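Local coordinates for uncharacterized protein TP-0789 domain-containing protein (Nitrosomonas europaea ATCC 19718, PDB 3BUU) that is of unknown function but belongs to the LolA superfamily, whose members include periplasmic lipoprotein carriers, and so may bind lipid or lipoprotein, at residues 114-120 and 132-138. Numbering follows the deposited sequence. Where two conformers were deposited one is given.
Sequences DYHPQLL and VLELTGI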
ATOM      1  N   ASP A 114      -8.130  -7.115  -6.332  1.00  9.30           N
ATOM      2  CA  ASP A 114      -7.522  -8.025  -5.355  1.00  9.41           C
ATOM      3  C   ASP A 114      -8.521  -8.540  -4.324  1.00  8.16           C
ATOM      4  O   ASP A 114      -8.261  -9.518  -3.648  1.00  9.23           O
ATOM      5  CB  ASP A 114      -6.383  -7.323  -4.601  1.00 10.38           C
ATOM      6  CG  ASP A 114      -5.089  -7.238  -5.372  1.00 12.50           C
ATOM      7  OD1 ASP A 114      -5.053  -7.749  -6.533  1.00 16.48           O
ATOM      8  OD2 ASP A 114      -4.104  -6.670  -4.789  1.00 14.37           O
ATOM      9  N   TYR A 115      -9.649  -7.822  -4.160  1.00  8.97           N
ATOM     10  CA  TYR A 115     -10.615  -8.098  -3.112  1.00  8.69           C
ATOM     11  C   TYR A 115     -12.010  -8.003  -3.684  1.00  9.96           C
ATOM     12  O   TYR A 115     -12.316  -7.098  -4.464  1.00 11.43           O
ATOM     13  CB  TYR A 115     -10.544  -7.064  -1.958  1.00  9.39           C
ATOM     14  CG  TYR A 115      -9.189  -7.056  -1.318  1.00  7.81           C
ATOM     15  CD1 TYR A 115      -8.882  -7.934  -0.282  1.00  8.10           C
ATOM     16  CD2 TYR A 115      -8.186  -6.233  -1.790  1.00  8.34           C
ATOM     17  CE1 TYR A 115      -7.596  -7.996   0.259  1.00  8.49           C
ATOM     18  CE2 TYR A 115      -6.899  -6.290  -1.270  1.00  8.54           C
ATOM     19  CZ  TYR A 115      -6.599  -7.173  -0.252  1.00  8.21           C
ATOM     20  OH  TYR A 115      -5.331  -7.254   0.238  1.00 10.72           O
ATOM     21  N   HIS A 116     -12.880  -8.898  -3.233  1.00 10.09           N
ATOM     22  CA  HIS A 116     -14.312  -8.783  -3.511  1.00  9.63           C
ATOM     23  C   HIS A 116     -14.926  -7.900  -2.413  1.00  8.77           C
ATOM     24  O   HIS A 116     -14.773  -8.227  -1.237  1.00  8.87           O
ATOM     25  CB  HIS A 116     -14.923 -10.170  -3.450  1.00 11.36           C
ATOM     26  CG  HIS A 116     -16.422 -10.135  -3.278  1.00 15.90           C
ATOM     27  ND1 HIS A 116     -17.298  -9.994  -4.328  1.00 20.55           N
ATOM     28  CD2 HIS A 116     -17.188 -10.110  -2.152  1.00 15.26           C
ATOM     29  CE1 HIS A 116     -18.546  -9.948  -3.872  1.00 17.17           C
ATOM     30  NE2 HIS A 116     -18.499 -10.015  -2.551  1.00 20.58           N
ATOM     31  N   PRO A 117     -15.563  -6.779  -2.769  1.00  8.94           N
ATOM     32  CA  PRO A 117     -16.168  -5.910  -1.770  1.00  8.23           C
ATOM     33  C   PRO A 117     -17.649  -6.191  -1.511  1.00  7.69           C
ATOM     34  O   PRO A 117     -18.389  -6.496  -2.431  1.00  8.25           O
ATOM     35  CB  PRO A 117     -16.024  -4.534  -2.424  1.00  9.36           C
ATOM     36  CG  PRO A 117     -16.190  -4.804  -3.875  1.00 10.88           C
ATOM     37  CD  PRO A 117     -15.641  -6.196  -4.112  1.00  9.72           C
ATOM     38  N   GLN A 118     -18.051  -6.044  -0.262  1.00  7.54           N
ATOM     39  CA  GLN A 118     -19.444  -6.117   0.108  1.00  7.61           C
ATOM     40  C   GLN A 118     -19.623  -5.144   1.244  1.00  7.64           C
ATOM     41  O   GLN A 118     -18.777  -5.033   2.131  1.00  9.14           O
ATOM     42  CB  GLN A 118     -19.771  -7.546   0.549  1.00  9.98           C
ATOM     43  CG  GLN A 118     -21.224  -7.791   0.960  1.00 10.98           C
ATOM     44  CD  GLN A 118     -21.526  -9.293   1.131  1.00 13.28           C
ATOM     45  OE1 GLN A 118     -21.114 -10.132   0.330  1.00 18.60           O
ATOM     46  NE2 GLN A 118     -22.285  -9.614   2.154  1.00 17.02           N
ATOM     47  N   LEU A 119     -20.759  -4.455   1.255  1.00  7.05           N
ATOM     48  CA  LEU A 119     -21.047  -3.603   2.399  1.00  8.19           C
ATOM     49  C   LEU A 119     -21.289  -4.447   3.635  1.00  8.64           C
ATOM     50  O   LEU A 119     -22.193  -5.292   3.643  1.00 11.26           O
ATOM     51  CB  LEU A 119     -22.269  -2.736   2.108  1.00  9.68           C
ATOM     52  CG  LEU A 119     -22.669  -1.718   3.176  1.00 11.87           C
ATOM     53  CD1 LEU A 119     -21.713  -0.552   3.286  1.00 12.14           C
ATOM     54  CD2 LEU A 119     -24.090  -1.259   2.940  1.00 19.29           C
ATOM     55  N   LEU A 120     -20.520  -4.231   4.683  1.00  8.35           N
ATOM     56  CA  LEU A 120     -20.700  -4.927   5.958  1.00  9.64           C
ATOM     57  C   LEU A 120     -21.740  -4.173   6.762  1.00  9.02           C
ATOM     58  O   LEU A 120     -22.699  -4.764   7.271  1.00 12.02           O
ATOM     59  CB  LEU A 120     -19.351  -5.042   6.689  1.00  9.94           C
ATOM     60  CG  LEU A 120     -19.485  -5.715   8.060  1.00 12.73           C
ATOM     61  CD1 LEU A 120     -20.023  -7.154   7.918  1.00 15.53           C
ATOM     62  CD2 LEU A 120     -18.119  -5.690   8.684  1.00 14.54           C
ATOM     63  N   VAL A 132     -18.823   0.820   5.584  1.00  6.39           N
ATOM     64  CA  VAL A 132     -17.789  -0.126   6.022  1.00  6.85           C
ATOM     65  C   VAL A 132     -17.823  -1.287   5.063  1.00  6.30           C
ATOM     66  O   VAL A 132     -18.797  -2.075   5.082  1.00  7.49           O
ATOM     67  CB  VAL A 132     -17.940  -0.577   7.500  1.00  7.15           C
ATOM     68  CG1 VAL A 132     -16.736  -1.440   7.889  1.00  9.36           C
ATOM     69  CG2 VAL A 132     -18.051   0.623   8.409  1.00  8.97           C
ATOM     70  N   LEU A 133     -16.824  -1.362   4.192  1.00  6.24           N
ATOM     71  CA  LEU A 133     -16.765  -2.438   3.230  1.00  6.12           C
ATOM     72  C   LEU A 133     -15.947  -3.588   3.777  1.00  6.31           C
ATOM     73  O   LEU A 133     -14.860  -3.379   4.304  1.00  7.60           O
ATOM     74  CB  LEU A 133     -16.087  -1.990   1.920  1.00  7.39           C
ATOM     75  CG  LEU A 133     -16.782  -0.835   1.184  1.00  8.48           C
ATOM     76  CD1 LEU A 133     -16.024  -0.496  -0.134  1.00  9.92           C
ATOM     77  CD2 LEU A 133     -18.218  -1.162   0.871  1.00 10.43           C
ATOM     78  N   GLU A 134     -16.441  -4.802   3.610  1.00  6.58           N
ATOM     79  CA  GLU A 134     -15.655  -5.993   3.865  1.00  7.11           C
ATOM     80  C   GLU A 134     -15.025  -6.418   2.537  1.00  6.57           C
ATOM     81  O   GLU A 134     -15.751  -6.699   1.563  1.00  7.29           O
ATOM     82  CB  GLU A 134     -16.544  -7.106   4.418  1.00  8.09           C
ATOM     83  CG  GLU A 134     -15.720  -8.355   4.663  1.00  9.95           C
ATOM     84  CD  GLU A 134     -16.323  -9.298   5.671  1.00 15.40           C
ATOM     85  OE1 GLU A 134     -17.353  -8.972   6.281  1.00 19.08           O
ATOM     86  OE2 GLU A 134     -15.741 -10.380   5.879  1.00 18.73           O
ATOM     87  N   LEU A 135     -13.693  -6.446   2.512  1.00  6.73           N
ATOM     88  CA  LEU A 135     -12.924  -6.800   1.316  1.00  7.38           C
ATOM     89  C   LEU A 135     -12.359  -8.171   1.553  1.00  7.20           C
ATOM     90  O   LEU A 135     -11.513  -8.378   2.433  1.00  8.50           O
ATOM     91  CB  LEU A 135     -11.788  -5.792   1.149  1.00  7.36           C
ATOM     92  CG  LEU A 135     -12.192  -4.334   1.025  1.00 10.24           C
ATOM     93  CD1 LEU A 135     -10.997  -3.467   0.673  1.00 11.27           C
ATOM     94  CD2 LEU A 135     -13.315  -4.070   0.102  1.00 12.36           C
ATOM     95  N   THR A 136     -12.812  -9.147   0.752  1.00  7.35           N
ATOM     96  CA  THR A 136     -12.355 -10.508   0.884  1.00  8.38           C
ATOM     97  C   THR A 136     -11.315 -10.774  -0.184  1.00  8.64           C
ATOM     98  O   THR A 136     -11.582 -10.615  -1.368  1.00  9.65           O
ATOM     99  CB  THR A 136     -13.563 -11.476   0.720  1.00 10.23           C
ATOM    100  OG1 THR A 136     -14.545 -11.218   1.714  1.00 11.62           O
ATOM    101  CG2 THR A 136     -13.075 -12.916   0.845  1.00 12.13           C
ATOM    102  N   GLY A 137     -10.132 -11.181   0.234  1.00  9.17           N
ATOM    103  CA  GLY A 137      -9.043 -11.426  -0.722  1.00 10.26           C
ATOM    104  C   GLY A 137      -9.436 -12.486  -1.705  1.00 11.71           C
ATOM    105  O   GLY A 137     -10.014 -13.517  -1.334  1.00 14.17           O
ATOM    106  N   ILE A 138      -9.140 -12.249  -2.971  0.50 12.96           N
ATOM    107  CA  ILE A 138      -9.556 -13.183  -4.001  0.50 14.96           C
ATOM    108  C   ILE A 138      -8.855 -14.539  -3.817  0.50 15.17           C
ATOM    109  O   ILE A 138      -9.469 -15.611  -4.041  0.50 14.79           O
ATOM    110  CB  ILE A 138      -9.281 -12.603  -5.396  0.50 16.09           C
ATOM    111  CG1 ILE A 138     -10.288 -11.474  -5.688  0.50 16.81           C
ATOM    112  CG2 ILE A 138      -9.314 -13.704  -6.434  0.50 15.73           C
ATOM    113  CD1 ILE A 138     -10.722 -11.294  -7.148  0.50 20.34           C
TER
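Leu135 sits between Tyr115 and Pro117 on one face of the paired strands: its CB lies 3.6 Å from Tyr115 CB, and its CD2 reaches 3.7 Å from Pro117 CB. With chi1 at -60°, Tyr115 turns CG anti to its own carbonyl carbon, and the ring leans across the partner strand, crossing the Leu135 side chain at about a right angle and bringing CD1 to 3.5 Å from Gly137 N. Gly137, the direct cross-strand neighbour, puts no side chain in the ring's way. The phenol OH is hydrogen-bonded to the backbone N of Tyr144; a serine in place of Tyr115 would probably open a gap beside Leu135 and Gly137 and leave that N-H without its mate. Helix 9-20 covers Pro117 and Leu135 through Leu13, consistent with the LolA-like fold, an unclosed antiparallel beta-barrel on which a helix packs; here strands 115-125 and 128-137 form an antiparallel beta hairpin, with 115-125 an outermost strand of the chain. His116 pairs with Thr136 and Gln118 with Glu134 through reciprocal backbone hydrogen bonds, Thr136 N to His116 O (2.9 Å) being nearly straight at 172°. Toward the hairpin turn, Leu120 N bonds Val132 O (2.8 Å), while Leu120 CD1 lies 3.6 Å from Glu134 OE1. At the other end Ile138 N bonds Asp114 O (2.9 Å), and the Asp114 carboxylate forms salt bridges to Arg76 and Arg108.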